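Local atomic coordinates of glycoside hydrolase family 5 (Aspergillus oryzae, PDB entry 6LA0), a protein that hydrolyses glycosidic bonds as a secreted family 5 rutinosidase and probably also acts on beta-1,3-glucans, releasing glucose from their non-reducing ends. Residues V12-F17 with P234-G239; N249-P252 with N256-F259; A341-N344 with T348-D351; R314-G319 with W353-F358. All blocks are in the same frame, centred on the assembly; numbering follows the deposited sequence.

Interaction 1: V12-F17 with P234-G239; sequences VNWTTF and PVMFQG. With NAG (2-acetamido-2-deoxy-beta-D-glucopyranose), chain C.
Val12 and Pro234 bring the two backbones nearest, with their CA atoms 7.4 Å apart, and no hydrogen bond crosses between the irregular loop 12-17 and the short strand at 235-237. What fills the gap is the indole of Trp14. Pro234 meets it at the edge, in the ring plane, with CB 3.6 Å from Trp14 CD1, while its CG lies 3.6 Å from the carbonyl oxygen Val12 O. Met236 comes over a face instead: its chain leaves the backbone with CG anti to N and bends at chi3 (-79°), which brings CE to 4.1 Å from Trp14 CZ2. Val12 CG1 and Phe17 CD2 lie over the other face, so the indole is held between its own loop and the strand. Family 5 enzymes are TIM barrels, and Trp14 sits at the N-terminal end of the strands, where its NE1 is hydrogen-bonded to Thr185 and its ring also meets Val258 and Phe295 of the neighbouring strands. The loop that carries Trp14 is shaped by Asn13. OD1 of Asn13 accepts from Thr15 N at 3.0 Å, an Asx turn, and also from Thr15 OG1 at 2.8 Å, the hydroxyl lying out of the amide plane. From the same side chain ND2 carries the N-linked glycan, bonded to C1 of the NAG, with Thr15 OG1 3.5 Å from the sugar O5.

Interaction 2: N249-P252 with N256-F259; sequences NQLP and NLVF
Leu251 and Leu257 meet methyl to methyl: Leu251 CD1 is 3.7 Å from Leu257 CD2, and the two side chains cross at about a right angle. All the contact between 249-252 and 256-259 is apolar, with no hydrogen bond from one segment to the other. Leu257 takes CG anti to its backbone N (chi1 -180°) and so reaches out from the strand to the loop. The same methyl of Leu251 also approaches an aromatic ring, with CD1 4.3 Å from Phe259 CZ, obliquely to the ring. A single methyl thus touches two residues that lie two apart on the strand, while Val258 between them turns to Trp14 and Met236 on the other side.

The polar bonds nearby run to other parts of the chain. Leu251 O accepts from Lys291 NZ, and Asn256 ND2 donates to Pro231 O.

Coming off helix 244-248, the loop lays Leu251 against Leu216 and Arg220 of helix 209-229, and Leu257 also touches Phe237 on the adjacent strand. The cluster therefore packs between strand 257-265 and helix 209-229, in the layer outside the barrel sheet.

Interaction 3: A341-N344 with T348-D351; sequences ATVN and TQAD
Ala341 and Gln349 are joined by a backbone hydrogen bond, the one bond that links these two segments: Gln349 N donates to Ala341 O at 2.9 Å, with an N-H...O angle of 157°. It accompanies a single beta bridge between Thr342 and Thr348, whose CA atoms are only 4.2 Å apart.

Other polar bonds fold 348-351 on itself. Thr348 N donates almost straight (174°) to Asp351 OD2 at 2.8 Å, which receives it on its anti lone pair. Thr348 OG1 in turn accepts from Ala350 N at 3.2 Å, an ST turn; chi1 of 75° tucks the hydroxyl back over the chain, within reach of that N-H.

Van der Waals contact comes from Val343, Gln349 and Thr348. CG1 of Val343 lies 3.7 Å from Gln349 CG, the two side chains running slantwise past each other, and 3.5 Å from Gln349 N. Thr348 CB comes to 3.2 Å from Ala341 O. Farther out, the amide oxygen Gln349 OE1 is 3.7 Å from Ala341 CB, while NE2 is hydrogen-bonded to Gln302.

Both segments belong to the long surface loop between strand 329-332 and helix 355-360. Gln302 of strand 294-303 holds Gln349, and Asp351 O accepts from Arg312 at the start of helix 312-326.

Interaction 4: R314-G319 with W353-F358; sequences RNVNAG and WNFEYF
Val316 and Phe358 owe their meeting to two first torsions. In Val316, chi1 of 70° sets CG2 anti to the backbone N, so that this methyl heads for the other helix; in Phe358, chi1 of -53° sets the ring anti to its carbonyl carbon and swings it toward helix 312-326. CG2 of Val316 then lies 3.8 Å from both CD2 and CE2 of Phe358, approaching that side of the ring obliquely. Phe355, one turn earlier, adds a looser touch, its CE1 4.4 Å from the same Val316 CG2.

No polar bond crosses the contact. Over the centre of the Phe358 ring, 3.9 Å above its plane, sits the carbonyl oxygen Asn354 O from the start of the same segment. Within helix 312-326, away from the contact, Arg314 grips Asn315 OD1 side-on with NE and NH2, each at 3.1 Å; NH2 also bonds to Glu273 O, and Asn315 ND2 to Ser272 O.

Around the hydrophobic group, Val316 also rests on Trp299 and Phe358 on Ile301, both of strand 294-303, while Phe355 meets the ring of Tyr332. Helix-to-helix packing of this kind, with side chains of both helices laid on barrel strands, belongs to the outer helical layer of a TIM barrel.

Along the chain, interaction 1 closes before interaction 2 opens, and both precede the other pair; interaction 3 lies within the stretch of chain that interaction 4 spans. Interactions 1 and 2 have centres about 9 Å apart and share the sheet of strands 235-237, 257-265 and 294-303: Phe237 N to Val258 O (2.8 Å) and Val235 N to Asn256 O (2.9 Å) are probable hydrogen bonds. Centres of interactions 3 and 4 are about 14 Å apart, their segments adjoining in sequence. Interactions 1 and 3, about 33 Å apart between centres, lie on opposite sides of the chain's centre, so the two pairs of contacts secure separate parts of the barrel's surroundings, although strand 329-332 lies beside strand 19-23.

Interaction 1: V12-F17 with P234-G239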
loop_
_atom_site.group_PDB
_atom_site.type_symbol
_atom_site.label_atom_id
_atom_site.label_comp_id
_atom_site.label_asym_id
_atom_site.label_seq_id
_atom_site.Cartn_x
_atom_site.Cartn_y
_atom_site.Cartn_z
ATOM N N VAL A 12 5.224 -2.109 18.641
ATOM C CA VAL A 12 6.205 -2.583 17.673
ATOM C C VAL A 12 7.328 -1.562 17.546
ATOM O O VAL A 12 7.086 -0.354 17.437
ATOM C CB VAL A 12 5.521 -2.838 16.317
ATOM C CG1 VAL A 12 6.508 -2.722 15.201
ATOM C CG2 VAL A 12 4.827 -4.210 16.307
ATOM N N ASN A 13 8.567 -2.046 17.539
ATOM C CA ASN A 13 9.735 -1.218 17.269
ATOM C C ASN A 13 10.324 -1.675 15.944
ATOM O O ASN A 13 10.876 -2.775 15.855
ATOM C CB ASN A 13 10.757 -1.335 18.390
ATOM C CG ASN A 13 11.903 -0.373 18.229
ATOM O OD1 ASN A 13 12.505 -0.261 17.160
ATOM N ND2 ASN A 13 12.212 0.336 19.296
ATOM N N TRP A 14 10.207 -0.833 14.920
ATOM C CA TRP A 14 10.513 -1.290 13.576
ATOM C C TRP A 14 12.006 -1.450 13.332
ATOM O O TRP A 14 12.383 -1.986 12.288
ATOM C CB TRP A 14 9.905 -0.326 12.551
ATOM C CG TRP A 14 8.442 -0.622 12.217
ATOM C CD1 TRP A 14 7.343 0.103 12.622
ATOM C CD2 TRP A 14 7.930 -1.694 11.399
ATOM N NE1 TRP A 14 6.186 -0.463 12.118
ATOM C CE2 TRP A 14 6.517 -1.562 11.364
ATOM C CE3 TRP A 14 8.522 -2.756 10.705
ATOM C CZ2 TRP A 14 5.698 -2.451 10.654
ATOM C CZ3 TRP A 14 7.705 -3.635 10.004
ATOM C CH2 TRP A 14 6.315 -3.473 9.980
ATOM N N THR A 15 12.870 -0.993 14.245
ATOM C CA THR A 15 14.293 -1.294 14.070
ATOM C C THR A 15 14.625 -2.746 14.395
ATOM O O THR A 15 15.710 -3.213 14.026
ATOM C CB THR A 15 15.174 -0.371 14.932
ATOM O OG1 THR A 15 15.134 -0.806 16.294
ATOM C CG2 THR A 15 14.717 1.081 14.838
ATOM N N THR A 16 13.739 -3.456 15.098
ATOM C CA THR A 16 13.913 -4.863 15.457
ATOM C C THR A 16 12.796 -5.768 14.946
ATOM O O THR A 16 13.048 -6.939 14.653
ATOM C CB THR A 16 14.016 -5.015 16.990
ATOM O OG1 THR A 16 12.837 -4.487 17.618
ATOM C CG2 THR A 16 15.231 -4.257 17.529
ATOM N N PHE A 17 11.578 -5.255 14.823
ATOM C CA PHE A 17 10.451 -6.038 14.332
ATOM C C PHE A 17 10.609 -6.360 12.845
ATOM O O PHE A 17 11.030 -5.517 12.055
ATOM C CB PHE A 17 9.165 -5.242 14.578
ATOM C CG PHE A 17 7.901 -5.940 14.164
ATOM C CD1 PHE A 17 7.341 -6.935 14.954
ATOM C CD2 PHE A 17 7.239 -5.563 13.007
ATOM C CE1 PHE A 17 6.141 -7.563 14.586
ATOM C CE2 PHE A 17 6.037 -6.189 12.631
ATOM C CZ PHE A 17 5.499 -7.192 13.425
ATOM N N PRO A 234 3.860 3.701 15.669
ATOM C CA PRO A 234 4.812 4.047 14.604
ATOM C C PRO A 234 4.142 4.682 13.394
ATOM O O PRO A 234 2.987 4.383 13.051
ATOM C CB PRO A 234 5.445 2.692 14.229
ATOM C CG PRO A 234 5.075 1.745 15.355
ATOM C CD PRO A 234 3.743 2.246 15.857
ATOM N N VAL A 235 4.882 5.591 12.756
ATOM C CA VAL A 235 4.480 6.250 11.515
ATOM C C VAL A 235 5.291 5.653 10.376
ATOM O O VAL A 235 6.522 5.569 10.473
ATOM C CB VAL A 235 4.708 7.769 11.591
ATOM C CG1 VAL A 235 4.531 8.415 10.207
ATOM C CG2 VAL A 235 3.781 8.414 12.631
ATOM N N MET A 236 4.613 5.265 9.287
ATOM C CA MET A 236 5.255 4.688 8.108
ATOM C C MET A 236 5.225 5.709 6.970
ATOM O O MET A 236 4.145 6.127 6.528
ATOM C CB MET A 236 4.574 3.376 7.691
ATOM C CG MET A 236 5.239 2.685 6.484
ATOM S SD MET A 236 4.742 0.960 6.200
ATOM C CE MET A 236 5.725 0.109 7.439
ATOM N N PHE A 237 6.414 6.128 6.520
ATOM C CA PHE A 237 6.584 7.195 5.532
ATOM C C PHE A 237 6.912 6.555 4.191
ATOM O O PHE A 237 8.002 6.005 4.009
ATOM C CB PHE A 237 7.687 8.162 5.991
ATOM C CG PHE A 237 7.936 9.338 5.059
ATOM C CD1 PHE A 237 6.987 9.761 4.139
ATOM C CD2 PHE A 237 9.130 10.041 5.138
ATOM C CE1 PHE A 237 7.239 10.858 3.299
ATOM C CE2 PHE A 237 9.383 11.137 4.313
ATOM C CZ PHE A 237 8.438 11.542 3.393
ATOM N N GLN A 238 5.948 6.591 3.268
ATOM C CA GLN A 238 6.149 6.200 1.875
ATOM C C GLN A 238 6.733 7.419 1.177
ATOM O O GLN A 238 6.009 8.269 0.661
ATOM C CB GLN A 238 4.837 5.752 1.240
ATOM C CG GLN A 238 4.999 4.709 0.117
ATOM C CD GLN A 238 5.817 5.238 -1.039
ATOM O OE1 GLN A 238 5.359 6.094 -1.780
ATOM N NE2 GLN A 238 7.049 4.748 -1.187
ATOM N N GLY A 239 8.066 7.533 1.206
ATOM C CA GLY A 239 8.721 8.745 0.751
ATOM C C GLY A 239 8.896 8.791 -0.753
ATOM O O GLY A 239 10.018 8.971 -1.245
HETATM C C1 NAG C . 13.283 1.279 19.237
HETATM C C2 NAG C . 13.045 2.381 20.259
HETATM C C3 NAG C . 14.157 3.421 20.173
HETATM C C4 NAG C . 15.517 2.749 20.314
HETATM C C5 NAG C . 15.644 1.622 19.291
HETATM C C6 NAG C . 16.930 0.840 19.416
HETATM C C7 NAG C . 10.984 3.448 21.071
HETATM C C8 NAG C . 9.667 4.061 20.685
HETATM N N2 NAG C . 11.742 3.000 20.063
HETATM O O3 NAG C . 13.982 4.414 21.179
HETATM O O4 NAG C . 16.548 3.704 20.093
HETATM O O5 NAG C . 14.567 0.686 19.458
HETATM O O6 NAG C . 17.100 0.334 20.732
HETATM O O7 NAG C . 11.344 3.365 22.244
#

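Interaction 2: N249-P252 with N256-F259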
loop_
_atom_site.group_PDB
_atom_site.type_symbol
_atom_site.label_atom_id
_atom_site.label_comp_id
_atom_site.label_asym_id
_atom_site.label_seq_id
_atom_site.Cartn_x
_atom_site.Cartn_y
_atom_site.Cartn_z
ATOM N N ASN A 249 18.188 12.869 6.727
ATOM C CA ASN A 249 18.828 13.971 7.431
ATOM C C ASN A 249 17.943 15.202 7.520
ATOM O O ASN A 249 18.373 16.216 8.076
ATOM C CB ASN A 249 20.170 14.311 6.785
ATOM C CG ASN A 249 21.244 13.314 7.164
ATOM O OD1 ASN A 249 21.669 12.492 6.343
ATOM N ND2 ASN A 249 21.650 13.342 8.429
ATOM N N GLN A 250 16.706 15.121 7.031
ATOM C CA GLN A 250 15.719 16.174 7.220
ATOM C C GLN A 250 14.788 15.894 8.391
ATOM O O GLN A 250 13.842 16.659 8.609
ATOM C CB GLN A 250 14.903 16.365 5.934
ATOM C CG GLN A 250 15.723 16.212 4.639
ATOM C CD GLN A 250 15.011 16.783 3.413
ATOM O OE1 GLN A 250 14.416 17.863 3.478
ATOM N NE2 GLN A 250 15.066 16.059 2.296
ATOM N N LEU A 251 15.035 14.829 9.159
ATOM C CA LEU A 251 14.125 14.432 10.223
ATOM C C LEU A 251 14.870 14.088 11.504
ATOM O O LEU A 251 15.901 13.400 11.455
ATOM C CB LEU A 251 13.288 13.221 9.785
ATOM C CG LEU A 251 12.366 13.474 8.593
ATOM C CD1 LEU A 251 12.177 12.193 7.798
ATOM C CD2 LEU A 251 11.019 14.062 9.073
ATOM N N PRO A 252 14.368 14.531 12.660
ATOM C CA PRO A 252 15.025 14.194 13.930
ATOM C C PRO A 252 15.112 12.689 14.152
ATOM O O PRO A 252 14.185 11.939 13.828
ATOM C CB PRO A 252 14.134 14.863 14.989
ATOM C CG PRO A 252 13.316 15.879 14.252
ATOM C CD PRO A 252 13.170 15.382 12.851
ATOM N N ASN A 256 9.473 8.256 15.631
ATOM C CA ASN A 256 9.067 6.847 15.621
ATOM C C ASN A 256 8.604 6.529 14.202
ATOM O O ASN A 256 7.413 6.551 13.868
ATOM C CB ASN A 256 7.981 6.575 16.657
ATOM C CG ASN A 256 7.794 5.084 16.925
ATOM O OD1 ASN A 256 8.443 4.246 16.300
ATOM N ND2 ASN A 256 6.913 4.752 17.860
ATOM N N LEU A 257 9.583 6.226 13.355
ATOM C CA LEU A 257 9.429 6.354 11.914
ATOM C C LEU A 257 10.043 5.150 11.212
ATOM O O LEU A 257 11.183 4.772 11.493
ATOM C CB LEU A 257 10.092 7.654 11.439
ATOM C CG LEU A 257 10.097 8.076 9.968
ATOM C CD1 LEU A 257 8.710 8.421 9.495
ATOM C CD2 LEU A 257 11.036 9.267 9.800
ATOM N N VAL A 258 9.280 4.553 10.301
ATOM C CA VAL A 258 9.773 3.500 9.426
ATOM C C VAL A 258 9.466 3.897 7.985
ATOM O O VAL A 258 8.427 4.503 7.712
ATOM C CB VAL A 258 9.141 2.139 9.791
ATOM C CG1 VAL A 258 7.614 2.222 9.710
ATOM C CG2 VAL A 258 9.674 1.043 8.897
ATOM N N PHE A 259 10.376 3.579 7.067
ATOM C CA PHE A 259 10.234 3.937 5.663
ATOM C C PHE A 259 9.625 2.770 4.897
ATOM O O PHE A 259 10.007 1.618 5.116
ATOM C CB PHE A 259 11.596 4.310 5.068
ATOM C CG PHE A 259 12.000 5.703 5.377
ATOM C CD1 PHE A 259 12.495 6.025 6.638
ATOM C CD2 PHE A 259 11.843 6.705 4.440
ATOM C CE1 PHE A 259 12.858 7.320 6.950
ATOM C CE2 PHE A 259 12.200 8.014 4.744
ATOM C CZ PHE A 259 12.713 8.316 6.000
#

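Interaction 3: A341-N344 with T348-D351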
loop_
_atom_site.group_PDB
_atom_site.type_symbol
_atom_site.label_atom_id
_atom_site.label_comp_id
_atom_site.label_asym_id
_atom_site.label_seq_id
_atom_site.Cartn_x
_atom_site.Cartn_y
_atom_site.Cartn_z
ATOM N N ALA A 341 -5.221 -8.745 -18.084
ATOM C CA ALA A 341 -4.332 -8.153 -19.079
ATOM C C ALA A 341 -3.187 -9.106 -19.396
ATOM O O ALA A 341 -2.627 -9.745 -18.504
ATOM C CB ALA A 341 -3.779 -6.824 -18.569
ATOM N N THR A 342 -2.839 -9.213 -20.670
ATOM C CA THR A 342 -1.769 -10.137 -21.021
ATOM C C THR A 342 -0.418 -9.560 -20.600
ATOM O O THR A 342 -0.256 -8.348 -20.405
ATOM C CB THR A 342 -1.768 -10.446 -22.521
ATOM O OG1 THR A 342 -0.957 -11.608 -22.767
ATOM C CG2 THR A 342 -1.212 -9.280 -23.324
ATOM N N VAL A 343 0.555 -10.458 -20.431
ATOM C CA VAL A 343 1.939 -10.087 -20.157
ATOM C C VAL A 343 2.812 -10.720 -21.232
ATOM O O VAL A 343 2.392 -11.636 -21.950
ATOM C CB VAL A 343 2.409 -10.532 -18.757
ATOM C CG1 VAL A 343 1.396 -10.118 -17.697
ATOM C CG2 VAL A 343 2.645 -12.034 -18.738
ATOM N N ASN A 344 4.039 -10.214 -21.348
ATOM C CA ASN A 344 4.985 -10.774 -22.306
ATOM C C ASN A 344 5.442 -12.139 -21.814
ATOM O O ASN A 344 5.925 -12.263 -20.685
ATOM C CB ASN A 344 6.186 -9.849 -22.491
ATOM C CG ASN A 344 5.823 -8.545 -23.164
ATOM O OD1 ASN A 344 4.924 -8.498 -24.009
ATOM N ND2 ASN A 344 6.508 -7.466 -22.778
ATOM N N THR A 348 -1.286 -14.207 -18.077
ATOM C CA THR A 348 -1.805 -12.864 -17.852
ATOM C C THR A 348 -1.307 -12.362 -16.498
ATOM O O THR A 348 -0.712 -13.105 -15.720
ATOM C CB THR A 348 -3.342 -12.838 -17.860
ATOM O OG1 THR A 348 -3.805 -13.389 -16.625
ATOM C CG2 THR A 348 -3.920 -13.665 -19.015
ATOM N N GLN A 349 -1.623 -11.104 -16.170
ATOM C CA GLN A 349 -1.206 -10.578 -14.868
ATOM C C GLN A 349 -1.764 -11.415 -13.720
ATOM O O GLN A 349 -1.125 -11.524 -12.666
ATOM C CB GLN A 349 -1.639 -9.113 -14.713
ATOM C CG GLN A 349 -0.955 -8.155 -15.695
ATOM C CD GLN A 349 -1.128 -6.698 -15.300
ATOM O OE1 GLN A 349 -2.247 -6.203 -15.211
ATOM N NE2 GLN A 349 -0.012 -5.999 -15.065
ATOM N N ALA A 350 -2.934 -12.042 -13.909
ATOM C CA ALA A 350 -3.537 -12.794 -12.813
ATOM C C ALA A 350 -2.722 -14.016 -12.429
ATOM O O ALA A 350 -2.900 -14.538 -11.320
ATOM C CB ALA A 350 -4.964 -13.225 -13.167
ATOM N N ASP A 351 -1.811 -14.464 -13.294
ATOM C CA ASP A 351 -0.929 -15.565 -12.952
ATOM C C ASP A 351 0.264 -15.122 -12.102
ATOM O O ASP A 351 0.917 -15.977 -11.493
ATOM C CB ASP A 351 -0.460 -16.260 -14.246
ATOM C CG ASP A 351 -1.644 -16.763 -15.111
ATOM O OD1 ASP A 351 -2.393 -17.622 -14.611
ATOM O OD2 ASP A 351 -1.832 -16.287 -16.262
#

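Interaction 4: R314-G319 with W353-F358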
loop_
_atom_site.group_PDB
_atom_site.type_symbol
_atom_site.label_atom_id
_atom_site.label_comp_id
_atom_site.label_asym_id
_atom_site.label_seq_id
_atom_site.Cartn_x
_atom_site.Cartn_y
_atom_site.Cartn_z
ATOM N N ARG A 314 10.142 -20.093 -7.354
ATOM C CA ARG A 314 11.508 -19.690 -7.030
ATOM C C ARG A 314 11.595 -18.182 -6.830
ATOM O O ARG A 314 12.198 -17.704 -5.854
ATOM C CB ARG A 314 12.471 -20.159 -8.134
ATOM C CG ARG A 314 13.942 -19.770 -7.886
ATOM C CD ARG A 314 14.787 -19.790 -9.154
ATOM N NE ARG A 314 14.552 -18.625 -10.015
ATOM C CZ ARG A 314 15.245 -18.351 -11.119
ATOM N NH1 ARG A 314 16.258 -19.132 -11.489
ATOM N NH2 ARG A 314 14.950 -17.276 -11.844
ATOM N N ASN A 315 10.928 -17.417 -7.699
ATOM C CA ASN A 315 11.086 -15.966 -7.696
ATOM C C ASN A 315 10.365 -15.302 -6.515
ATOM O O ASN A 315 10.923 -14.389 -5.889
ATOM C CB ASN A 315 10.613 -15.398 -9.038
ATOM C CG ASN A 315 11.540 -15.770 -10.204
ATOM O OD1 ASN A 315 12.715 -16.126 -10.013
ATOM N ND2 ASN A 315 11.017 -15.672 -11.422
ATOM N N VAL A 316 9.137 -15.723 -6.183
ATOM C CA VAL A 316 8.475 -15.118 -5.024
ATOM C C VAL A 316 9.244 -15.457 -3.753
ATOM O O VAL A 316 9.395 -14.614 -2.856
ATOM C CB VAL A 316 6.984 -15.530 -4.931
ATOM C CG1 VAL A 316 6.813 -17.002 -4.565
ATOM C CG2 VAL A 316 6.257 -14.667 -3.894
ATOM N N ASN A 317 9.798 -16.674 -3.672
ATOM C CA ASN A 317 10.528 -17.012 -2.458
ATOM C C ASN A 317 11.869 -16.289 -2.404
ATOM O O ASN A 317 12.331 -15.933 -1.312
ATOM C CB ASN A 317 10.701 -18.526 -2.355
ATOM C CG ASN A 317 9.480 -19.203 -1.773
ATOM O OD1 ASN A 317 9.102 -18.944 -0.623
ATOM N ND2 ASN A 317 8.846 -20.064 -2.562
ATOM N N ALA A 318 12.475 -16.016 -3.566
ATOM C CA ALA A 318 13.723 -15.250 -3.594
ATOM C C ALA A 318 13.492 -13.794 -3.205
ATOM O O ALA A 318 14.362 -13.172 -2.582
ATOM C CB ALA A 318 14.357 -15.323 -4.983
ATOM N N GLY A 319 12.334 -13.237 -3.565
ATOM C CA GLY A 319 12.001 -11.891 -3.122
ATOM C C GLY A 319 11.779 -11.815 -1.622
ATOM O O GLY A 319 12.292 -10.916 -0.948
ATOM N N TRP A 353 0.242 -11.768 -10.069
ATOM C CA TRP A 353 -0.070 -10.795 -9.028
ATOM C C TRP A 353 -1.013 -11.341 -7.968
ATOM O O TRP A 353 -1.442 -10.586 -7.083
ATOM C CB TRP A 353 -0.693 -9.544 -9.641
ATOM C CG TRP A 353 0.187 -8.754 -10.538
ATOM C CD1 TRP A 353 0.540 -9.055 -11.809
ATOM C CD2 TRP A 353 0.784 -7.482 -10.240
ATOM N NE1 TRP A 353 1.338 -8.061 -12.330
ATOM C CE2 TRP A 353 1.505 -7.083 -11.381
ATOM C CE3 TRP A 353 0.782 -6.645 -9.117
ATOM C CZ2 TRP A 353 2.215 -5.883 -11.437
ATOM C CZ3 TRP A 353 1.488 -5.449 -9.174
ATOM C CH2 TRP A 353 2.195 -5.083 -10.325
ATOM N N ASN A 354 -1.346 -12.621 -8.037
ATOM C CA ASN A 354 -2.377 -13.228 -7.204
ATOM C C ASN A 354 -1.653 -14.046 -6.143
ATOM O O ASN A 354 -1.177 -15.148 -6.415
ATOM C CB ASN A 354 -3.307 -14.067 -8.082
ATOM C CG ASN A 354 -4.444 -14.712 -7.314
ATOM O OD1 ASN A 354 -4.902 -14.187 -6.298
ATOM N ND2 ASN A 354 -4.910 -15.862 -7.805
ATOM N N PHE A 355 -1.531 -13.490 -4.933
ATOM C CA PHE A 355 -0.814 -14.205 -3.880
ATOM C C PHE A 355 -1.547 -15.474 -3.457
ATOM O O PHE A 355 -0.911 -16.422 -2.985
ATOM C CB PHE A 355 -0.578 -13.282 -2.674
ATOM C CG PHE A 355 0.495 -13.768 -1.747
ATOM C CD1 PHE A 355 1.829 -13.582 -2.056
ATOM C CD2 PHE A 355 0.170 -14.443 -0.582
ATOM C CE1 PHE A 355 2.826 -14.042 -1.203
ATOM C CE2 PHE A 355 1.154 -14.904 0.274
ATOM C CZ PHE A 355 2.485 -14.699 -0.034
ATOM N N GLU A 356 -2.876 -15.520 -3.623
ATOM C CA GLU A 356 -3.635 -16.700 -3.206
ATOM C C GLU A 356 -3.205 -17.950 -3.971
ATOM O O GLU A 356 -3.237 -19.062 -3.429
ATOM C CB GLU A 356 -5.135 -16.460 -3.400
ATOM C CG GLU A 356 -5.996 -17.668 -3.049
ATOM C CD GLU A 356 -7.484 -17.371 -3.123
ATOM O OE1 GLU A 356 -7.925 -16.665 -4.064
ATOM O OE2 GLU A 356 -8.210 -17.855 -2.232
ATOM N N TYR A 357 -2.844 -17.792 -5.243
ATOM C CA TYR A 357 -2.406 -18.940 -6.030
ATOM C C TYR A 357 -1.111 -19.529 -5.475
ATOM O O TYR A 357 -0.961 -20.757 -5.408
ATOM C CB TYR A 357 -2.250 -18.528 -7.492
ATOM C CG TYR A 357 -1.818 -19.661 -8.396
ATOM C CD1 TYR A 357 -0.473 -19.980 -8.545
ATOM C CD2 TYR A 357 -2.752 -20.411 -9.099
ATOM C CE1 TYR A 357 -0.070 -21.011 -9.358
ATOM C CE2 TYR A 357 -2.344 -21.456 -9.933
ATOM C CZ TYR A 357 -1.007 -21.746 -10.051
ATOM O OH TYR A 357 -0.590 -22.781 -10.879
ATOM N N PHE A 358 -0.168 -18.668 -5.064
ATOM C CA PHE A 358 1.066 -19.160 -4.450
ATOM C C PHE A 358 0.761 -19.985 -3.204
ATOM O O PHE A 358 1.372 -21.036 -2.973
ATOM C CB PHE A 358 1.991 -18.004 -4.058
ATOM C CG PHE A 358 2.300 -17.037 -5.162
ATOM C CD1 PHE A 358 2.235 -17.411 -6.490
ATOM C CD2 PHE A 358 2.683 -15.731 -4.850
ATOM C CE1 PHE A 358 2.543 -16.509 -7.502
ATOM C CE2 PHE A 358 2.978 -14.818 -5.849
ATOM C CZ PHE A 358 2.906 -15.207 -7.179
#